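Local coordinates for protein coatomer subunit delta (Saccharomyces cerevisiae, PDB 5FJZ) that is a coatomer (COPI) subunit whose mu-homology domain binds tryptophan-based motifs such as that of Dsl1, and probably supports retrograde Golgi-to-ER transport, at residues A[15-21]-A[256-262]; A[68-74]-A[105-111]. The contacts are given in a common frame with arbitrary orientation. Numbering follows the deposited sequence.

Contact 1 of 2, residues A[15-21]-A[256-262]; sequences ILISIKE and YDVITSL
Ile-17 lies beside Val-258, with CB of Ile-17 4.2 Å from CG2 of Val-258, and its CD1 reaches back to 4.1 Å from CD2 of the Tyr-256 ring. Ile-15 through Glu-21 and Asp-257 through Leu-262 are adjacent parallel strands, in register from Leu-16 opposite Asp-257 to Glu-21 opposite Leu-262. Their axes approach to 4.6 Å at 18°, and paired CA atoms lie 4.6–5.0 Å apart. Six hydrogen bonds zigzag between them: Asp-257 N to Ile-15 O (3.1 Å), Ile-17 N to Asp-257 O (2.9 Å), Ile-259 N to Ile-17 O (2.8 Å), Ile-19 N to Ile-259 O (2.8 Å), Ser-261 N to Ile-19 O (2.9 Å) and Glu-21 N to Ser-261 O (3.0 Å). On the face of Ile-17, Ile-19, Glu-21, Val-258, Thr-260 and Leu-262, branched residues suit extended backbone and burial; both isoleucines are mt, and Ile-19 CD1 lies 4.2 Å from Val-258 CG1. The other, with Leu-16, Ser-18, Lys-20, Asp-257, Ile-259 and Ser-261, is more exposed, although Leu-16 CD1 meets Ile-259 CD1 at 3.9 Å. There Asp-257 forms a salt bridge with Arg-229 and Lys-20 with Glu-43. One water links Glu-21 O (2.9 Å) and Ser-261 OG (3.0 Å). This pairing of the first and last strands, a parallel step within a mostly antiparallel sheet, belongs to the mu-homology β fold.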
loop_
_atom_site.group_PDB
_atom_site.type_symbol
_atom_site.label_atom_id
_atom_site.label_comp_id
_atom_site.label_asym_id
_atom_site.label_seq_id
_atom_site.Cartn_x
_atom_site.Cartn_y
_atom_site.Cartn_z
ATOM N N ILE A 15 -22.083 -5.002 24.988
ATOM C CA ILE A 15 -22.120 -4.234 23.745
ATOM C C ILE A 15 -21.241 -3.013 23.891
ATOM O O ILE A 15 -21.410 -2.225 24.824
ATOM C CB ILE A 15 -23.543 -3.765 23.365
ATOM C CG1 ILE A 15 -24.403 -5.004 23.042
ATOM C CG2 ILE A 15 -23.514 -2.858 22.147
ATOM C CD1 ILE A 15 -25.837 -4.727 22.735
ATOM N N LEU A 16 -20.347 -2.806 22.909
ATOM C CA LEU A 16 -19.578 -1.581 22.840
ATOM C C LEU A 16 -19.646 -1.025 21.472
ATOM O O LEU A 16 -19.274 -1.718 20.494
ATOM C CB LEU A 16 -18.105 -1.819 23.259
ATOM C CG LEU A 16 -17.185 -0.601 23.184
ATOM C CD1 LEU A 16 -17.555 0.455 24.246
ATOM C CD2 LEU A 16 -15.769 -1.041 23.455
ATOM N N ILE A 17 -20.096 0.245 21.371
ATOM C CA ILE A 17 -20.210 0.920 20.100
ATOM C C ILE A 17 -19.127 1.987 20.001
ATOM O O ILE A 17 -18.945 2.772 20.936
ATOM C CB ILE A 17 -21.627 1.563 19.945
ATOM C CG1 ILE A 17 -22.717 0.477 19.874
ATOM C CG2 ILE A 17 -21.643 2.471 18.741
ATOM C CD1 ILE A 17 -24.081 1.022 20.202
ATOM N N SER A 18 -18.366 1.988 18.892
ATOM C CA SER A 18 -17.292 2.934 18.685
ATOM C C SER A 18 -17.634 3.794 17.490
ATOM O O SER A 18 -17.900 3.286 16.403
ATOM C CB SER A 18 -15.971 2.209 18.471
ATOM O OG SER A 18 -14.947 3.153 18.281
ATOM N N ILE A 19 -17.627 5.138 17.679
ATOM C CA ILE A 19 -17.864 6.022 16.586
ATOM C C ILE A 19 -16.550 6.741 16.304
ATOM O O ILE A 19 -16.055 7.543 17.172
ATOM C CB ILE A 19 -18.965 7.033 16.961
ATOM C CG1 ILE A 19 -20.276 6.301 17.294
ATOM C CG2 ILE A 19 -19.214 8.033 15.845
ATOM C CD1 ILE A 19 -21.354 7.190 17.918
ATOM N N LYS A 20 -15.937 6.409 15.171
ATOM C CA LYS A 20 -14.544 6.848 14.919
ATOM C C LYS A 20 -14.498 7.752 13.744
ATOM O O LYS A 20 -15.010 7.389 12.672
ATOM C CB LYS A 20 -13.684 5.609 14.675
ATOM C CG LYS A 20 -13.464 4.731 15.893
ATOM C CD LYS A 20 -12.667 3.451 15.522
ATOM C CE LYS A 20 -11.951 2.908 16.733
ATOM N NZ LYS A 20 -11.551 1.473 16.551
ATOM N N GLU A 21 -13.993 8.967 13.908
ATOM C CA GLU A 21 -13.828 9.928 12.802
ATOM C C GLU A 21 -12.395 10.316 12.579
ATOM O O GLU A 21 -11.564 10.408 13.546
ATOM C CB GLU A 21 -14.732 11.164 12.952
ATOM C CG GLU A 21 -16.175 10.711 12.878
ATOM C CD GLU A 21 -17.212 11.780 13.074
ATOM O OE1 GLU A 21 -16.890 12.795 13.752
ATOM O OE2 GLU A 21 -18.325 11.624 12.511
ATOM N N TYR A 256 -25.433 -1.053 27.123
ATOM C CA TYR A 256 -24.361 -0.822 26.121
ATOM C C TYR A 256 -23.517 0.379 26.556
ATOM O O TYR A 256 -23.880 1.105 27.475
ATOM C CB TYR A 256 -24.922 -0.603 24.753
ATOM C CG TYR A 256 -25.720 0.680 24.626
ATOM C CD1 TYR A 256 -27.068 0.716 25.000
ATOM C CD2 TYR A 256 -25.149 1.836 24.099
ATOM C CE1 TYR A 256 -27.819 1.873 24.891
ATOM C CE2 TYR A 256 -25.877 3.001 24.000
ATOM C CZ TYR A 256 -27.212 3.008 24.367
ATOM O OH TYR A 256 -27.918 4.139 24.266
ATOM N N ASP A 257 -22.357 0.539 25.920
ATOM C CA ASP A 257 -21.510 1.702 26.101
ATOM C C ASP A 257 -21.075 2.208 24.740
ATOM O O ASP A 257 -21.153 1.464 23.728
ATOM C CB ASP A 257 -20.279 1.250 26.861
ATOM C CG ASP A 257 -20.191 1.786 28.274
ATOM O OD1 ASP A 257 -21.137 1.543 29.029
ATOM O OD2 ASP A 257 -19.170 2.416 28.658
ATOM N N VAL A 258 -20.582 3.441 24.699
ATOM C CA VAL A 258 -20.198 4.116 23.471
ATOM C C VAL A 258 -18.866 4.816 23.740
ATOM O O VAL A 258 -18.709 5.456 24.804
ATOM C CB VAL A 258 -21.227 5.148 23.082
ATOM C CG1 VAL A 258 -20.812 5.962 21.845
ATOM C CG2 VAL A 258 -22.603 4.495 22.815
ATOM N N ILE A 259 -17.943 4.650 22.795
ATOM C CA ILE A 259 -16.741 5.433 22.694
ATOM C C ILE A 259 -16.798 6.283 21.440
ATOM O O ILE A 259 -17.072 5.739 20.350
ATOM C CB ILE A 259 -15.534 4.529 22.655
ATOM C CG1 ILE A 259 -15.387 3.816 23.970
ATOM C CG2 ILE A 259 -14.249 5.327 22.269
ATOM C CD1 ILE A 259 -14.376 2.714 23.975
ATOM N N THR A 260 -16.561 7.614 21.534
ATOM C CA THR A 260 -16.324 8.446 20.351
ATOM C C THR A 260 -14.880 8.885 20.232
ATOM O O THR A 260 -14.184 9.024 21.261
ATOM C CB THR A 260 -17.123 9.725 20.270
ATOM O OG1 THR A 260 -16.837 10.506 21.440
ATOM C CG2 THR A 260 -18.582 9.433 20.200
ATOM N N SER A 261 -14.392 8.996 19.009
ATOM C CA SER A 261 -12.958 9.436 18.743
ATOM C C SER A 261 -12.841 10.303 17.504
ATOM O O SER A 261 -13.679 10.224 16.569
ATOM C CB SER A 261 -11.953 8.288 18.621
ATOM O OG SER A 261 -12.433 7.319 17.711
ATOM N N LEU A 262 -11.791 11.143 17.489
ATOM C CA LEU A 262 -11.395 11.987 16.344
ATOM C C LEU A 262 -9.883 12.025 16.300
ATOM O O LEU A 262 -9.248 12.142 17.380
ATOM C CB LEU A 262 -11.906 13.404 16.495
ATOM C CG LEU A 262 -11.566 14.376 15.364
ATOM C CD1 LEU A 262 -12.310 14.070 14.094
ATOM C CD2 LEU A 262 -11.881 15.800 15.831
HETATM O O HOH W 1 -10.892 8.308 15.366
HETATM O O HOH W 2 -15.409 12.338 16.848
#

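Contact 2 of 2, residues A[68-74]-A[105-111]; sequences SFQFKTH and GVLRWRK
Backbone hydrogen bonds set an antiparallel alignment, the segments running 168° apart. Lys-72 and Arg-108 form a hydrogen-bonded pair, Lys-72 N to Arg-108 O and Arg-108 N to Lys-72 O both 2.9 Å; His-74 N reaches Val-106 O at 3.1 Å. Thr-73 and Leu-107 are the non-hydrogen-bonded pair, CA atoms 4.5 Å apart. On the N-terminal side of Lys-72 the regular ladder stops; Gln-70 has positive phi (31°, psi 64°) and Ser-68 and Phe-69 are 3-10; Arg-110 N still bonds Phe-69 O at 2.8 Å.

Aromatic packing dominates the apolar contacts. Phe-69 and Phe-71, both chi1 m, meet Trp-109 (chi1 p) obliquely, with ring centroids 5.9 and 5.6 Å from its five-membered ring. Phe-71 CD1 also touches Leu-107 CD2 at 4.2 Å. The long aliphatic chain of Lys-111 suits a CH-pi contact, its CD 4.1 Å from the Phe-69 centroid.

Arg-110 finds charged partners outside the two segments, in Glu-37 and in Glu-26 of the second subunit. At the other end, His-74 stacks on an aromatic side chain of the bound peptide, Arg-108 makes a cation-pi contact with a peptide aromatic, and Gly-105 hydrogen-bonds the peptide backbone, making this edge-strand pairing part of the tryptophan-motif site.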
loop_
_atom_site.group_PDB
_atom_site.type_symbol
_atom_site.label_atom_id
_atom_site.label_comp_id
_atom_site.label_asym_id
_atom_site.label_seq_id
_atom_site.Cartn_x
_atom_site.Cartn_y
_atom_site.Cartn_z
ATOM N N SER A 68 -24.493 14.480 1.337
ATOM C CA SER A 68 -23.073 14.937 1.319
ATOM C C SER A 68 -22.249 14.044 2.262
ATOM O O SER A 68 -20.991 14.108 2.194
ATOM C CB SER A 68 -22.964 16.428 1.714
ATOM O OG SER A 68 -23.385 16.646 3.058
ATOM N N PHE A 69 -22.879 13.247 3.122
ATOM C CA PHE A 69 -22.181 12.283 3.965
ATOM C C PHE A 69 -21.939 10.878 3.360
ATOM O O PHE A 69 -21.137 10.158 3.898
ATOM C CB PHE A 69 -22.835 12.165 5.335
ATOM C CG PHE A 69 -22.393 13.249 6.272
ATOM C CD1 PHE A 69 -21.249 13.119 6.999
ATOM C CD2 PHE A 69 -23.097 14.428 6.355
ATOM C CE1 PHE A 69 -20.845 14.143 7.860
ATOM C CE2 PHE A 69 -22.719 15.458 7.219
ATOM C CZ PHE A 69 -21.564 15.314 7.963
ATOM N N GLN A 70 -22.540 10.594 2.216
ATOM C CA GLN A 70 -22.598 9.262 1.572
ATOM C C GLN A 70 -22.579 8.151 2.623
ATOM O O GLN A 70 -21.595 7.418 2.696
ATOM C CB GLN A 70 -21.394 9.088 0.604
ATOM C CG GLN A 70 -21.684 9.555 -0.778
ATOM C CD GLN A 70 -22.415 8.458 -1.577
ATOM O OE1 GLN A 70 -23.564 8.096 -1.291
ATOM N NE2 GLN A 70 -21.758 7.963 -2.592
ATOM N N PHE A 71 -23.595 8.104 3.436
ATOM C CA PHE A 71 -23.811 7.065 4.435
ATOM C C PHE A 71 -23.879 5.731 3.673
ATOM O O PHE A 71 -24.530 5.602 2.647
ATOM C CB PHE A 71 -25.048 7.302 5.258
ATOM C CG PHE A 71 -24.923 8.318 6.321
ATOM C CD1 PHE A 71 -24.101 8.105 7.421
ATOM C CD2 PHE A 71 -25.607 9.533 6.231
ATOM C CE1 PHE A 71 -23.970 9.035 8.403
ATOM C CE2 PHE A 71 -25.477 10.459 7.247
ATOM C CZ PHE A 71 -24.679 10.212 8.326
ATOM N N LYS A 72 -23.111 4.784 4.145
ATOM C CA LYS A 72 -22.969 3.494 3.408
ATOM C C LYS A 72 -23.020 2.445 4.468
ATOM O O LYS A 72 -22.274 2.499 5.450
ATOM C CB LYS A 72 -21.677 3.441 2.603
ATOM C CG LYS A 72 -21.557 2.200 1.725
ATOM C CD LYS A 72 -20.100 1.807 1.478
ATOM C CE LYS A 72 -19.383 2.803 0.541
ATOM N NZ LYS A 72 -18.842 4.023 1.246
ATOM N N THR A 73 -23.999 1.564 4.355
ATOM C CA THR A 73 -24.171 0.471 5.296
ATOM C C THR A 73 -23.398 -0.762 4.785
ATOM O O THR A 73 -23.123 -0.972 3.600
ATOM C CB THR A 73 -25.651 0.019 5.484
ATOM O OG1 THR A 73 -26.209 -0.161 4.188
ATOM C CG2 THR A 73 -26.453 1.027 6.305
ATOM N N HIS A 74 -22.931 -1.498 5.742
ATOM C CA HIS A 74 -22.232 -2.753 5.431
ATOM C C HIS A 74 -23.149 -3.635 4.595
ATOM O O HIS A 74 -24.388 -3.622 4.819
ATOM C CB HIS A 74 -21.838 -3.399 6.750
ATOM C CG HIS A 74 -21.081 -4.661 6.582
ATOM N ND1 HIS A 74 -21.692 -5.842 6.237
ATOM C CD2 HIS A 74 -19.762 -4.913 6.655
ATOM C CE1 HIS A 74 -20.778 -6.796 6.174
ATOM N NE2 HIS A 74 -19.602 -6.257 6.405
ATOM N N GLY A 105 -17.690 -3.220 11.484
ATOM C CA GLY A 105 -17.982 -1.939 10.794
ATOM C C GLY A 105 -19.361 -1.997 10.167
ATOM O O GLY A 105 -19.650 -2.908 9.344
ATOM N N VAL A 106 -20.283 -1.186 10.647
ATOM C CA VAL A 106 -21.688 -1.337 10.186
ATOM C C VAL A 106 -22.119 -0.185 9.309
ATOM O O VAL A 106 -23.071 -0.289 8.547
ATOM C CB VAL A 106 -22.694 -1.620 11.328
ATOM C CG1 VAL A 106 -22.444 -3.000 11.989
ATOM C CG2 VAL A 106 -22.804 -0.508 12.334
ATOM N N LEU A 107 -21.480 0.947 9.498
ATOM C CA LEU A 107 -21.858 2.147 8.815
ATOM C C LEU A 107 -20.627 3.005 8.634
ATOM O O LEU A 107 -19.783 3.106 9.552
ATOM C CB LEU A 107 -22.952 2.893 9.639
ATOM C CG LEU A 107 -23.403 4.228 9.060
ATOM C CD1 LEU A 107 -24.314 3.972 7.854
ATOM C CD2 LEU A 107 -24.213 4.972 10.143
ATOM N N ARG A 108 -20.511 3.626 7.495
ATOM C CA ARG A 108 -19.416 4.545 7.163
ATOM C C ARG A 108 -19.963 5.796 6.474
ATOM O O ARG A 108 -21.080 5.802 5.919
ATOM C CB ARG A 108 -18.516 3.887 6.083
ATOM C CG ARG A 108 -17.586 2.867 6.652
ATOM C CD ARG A 108 -16.929 2.152 5.485
ATOM N NE ARG A 108 -15.759 1.399 5.944
ATOM C CZ ARG A 108 -15.111 0.518 5.181
ATOM N NH1 ARG A 108 -15.526 0.255 3.926
ATOM N NH2 ARG A 108 -14.058 -0.117 5.672
ATOM N N TRP A 109 -19.197 6.873 6.567
ATOM C CA TRP A 109 -19.547 8.154 6.015
ATOM C C TRP A 109 -18.298 8.862 5.596
ATOM O O TRP A 109 -17.232 8.574 6.069
ATOM C CB TRP A 109 -20.472 8.957 6.973
ATOM C CG TRP A 109 -19.955 9.216 8.338
ATOM C CD1 TRP A 109 -19.365 10.380 8.782
ATOM C CD2 TRP A 109 -20.042 8.346 9.454
ATOM N NE1 TRP A 109 -19.042 10.229 10.164
ATOM C CE2 TRP A 109 -19.510 9.016 10.586
ATOM C CE3 TRP A 109 -20.654 7.094 9.667
ATOM C CZ2 TRP A 109 -19.395 8.410 11.765
ATOM C CZ3 TRP A 109 -20.541 6.528 10.864
ATOM C CH2 TRP A 109 -19.934 7.139 11.894
ATOM N N ARG A 110 -18.450 9.831 4.704
ATOM C CA ARG A 110 -17.362 10.634 4.218
ATOM C C ARG A 110 -17.874 11.958 3.703
ATOM O O ARG A 110 -18.815 11.986 2.907
ATOM C CB ARG A 110 -16.661 9.920 3.060
ATOM C CG ARG A 110 -15.397 10.611 2.597
ATOM C CD ARG A 110 -14.556 9.711 1.694
ATOM N NE ARG A 110 -15.065 9.709 0.363
ATOM C CZ ARG A 110 -14.741 10.583 -0.580
ATOM N NH1 ARG A 110 -13.779 11.444 -0.410
ATOM N NH2 ARG A 110 -15.268 10.497 -1.784
ATOM N N LYS A 111 -17.194 13.022 4.063
ATOM C CA LYS A 111 -17.599 14.324 3.552
ATOM C C LYS A 111 -16.382 15.109 3.268
ATOM O O LYS A 111 -15.353 14.992 3.979
ATOM C CB LYS A 111 -18.508 15.047 4.562
ATOM C CG LYS A 111 -18.900 16.370 3.995
ATOM C CD LYS A 111 -20.148 16.928 4.624
ATOM C CE LYS A 111 -20.419 18.321 4.109
ATOM N NZ LYS A 111 -21.509 18.833 4.926
#

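In the fold
Contacts 1 and 2 belong to one mixed sheet, their centres 15 Å apart. Strand 33-46 lies between them, bonding to strand 15-27 on one side and strand 104-113 on the other; contact 1 joins the chain's two ends inside the sheet, while contact 2 adds the short outer strand 72-73. Side chains of the two contacts meet over one face of this strand 33-46: Glu-21 OE2, also hydrogen-bonded to Thr-237, lies 2.8 Å from Trp-109 NE1, a probable hydrogen bond, and Ile-19 CG2 packs 4.1 Å from Trp-109 CZ2. Met-239, from a loop, touches Ile-19, Phe-71 and Trp-109, packing against both contacts. The bound peptide meets Lys-72, His-74, Gly-105, Val-106 and Arg-108 of contact 2.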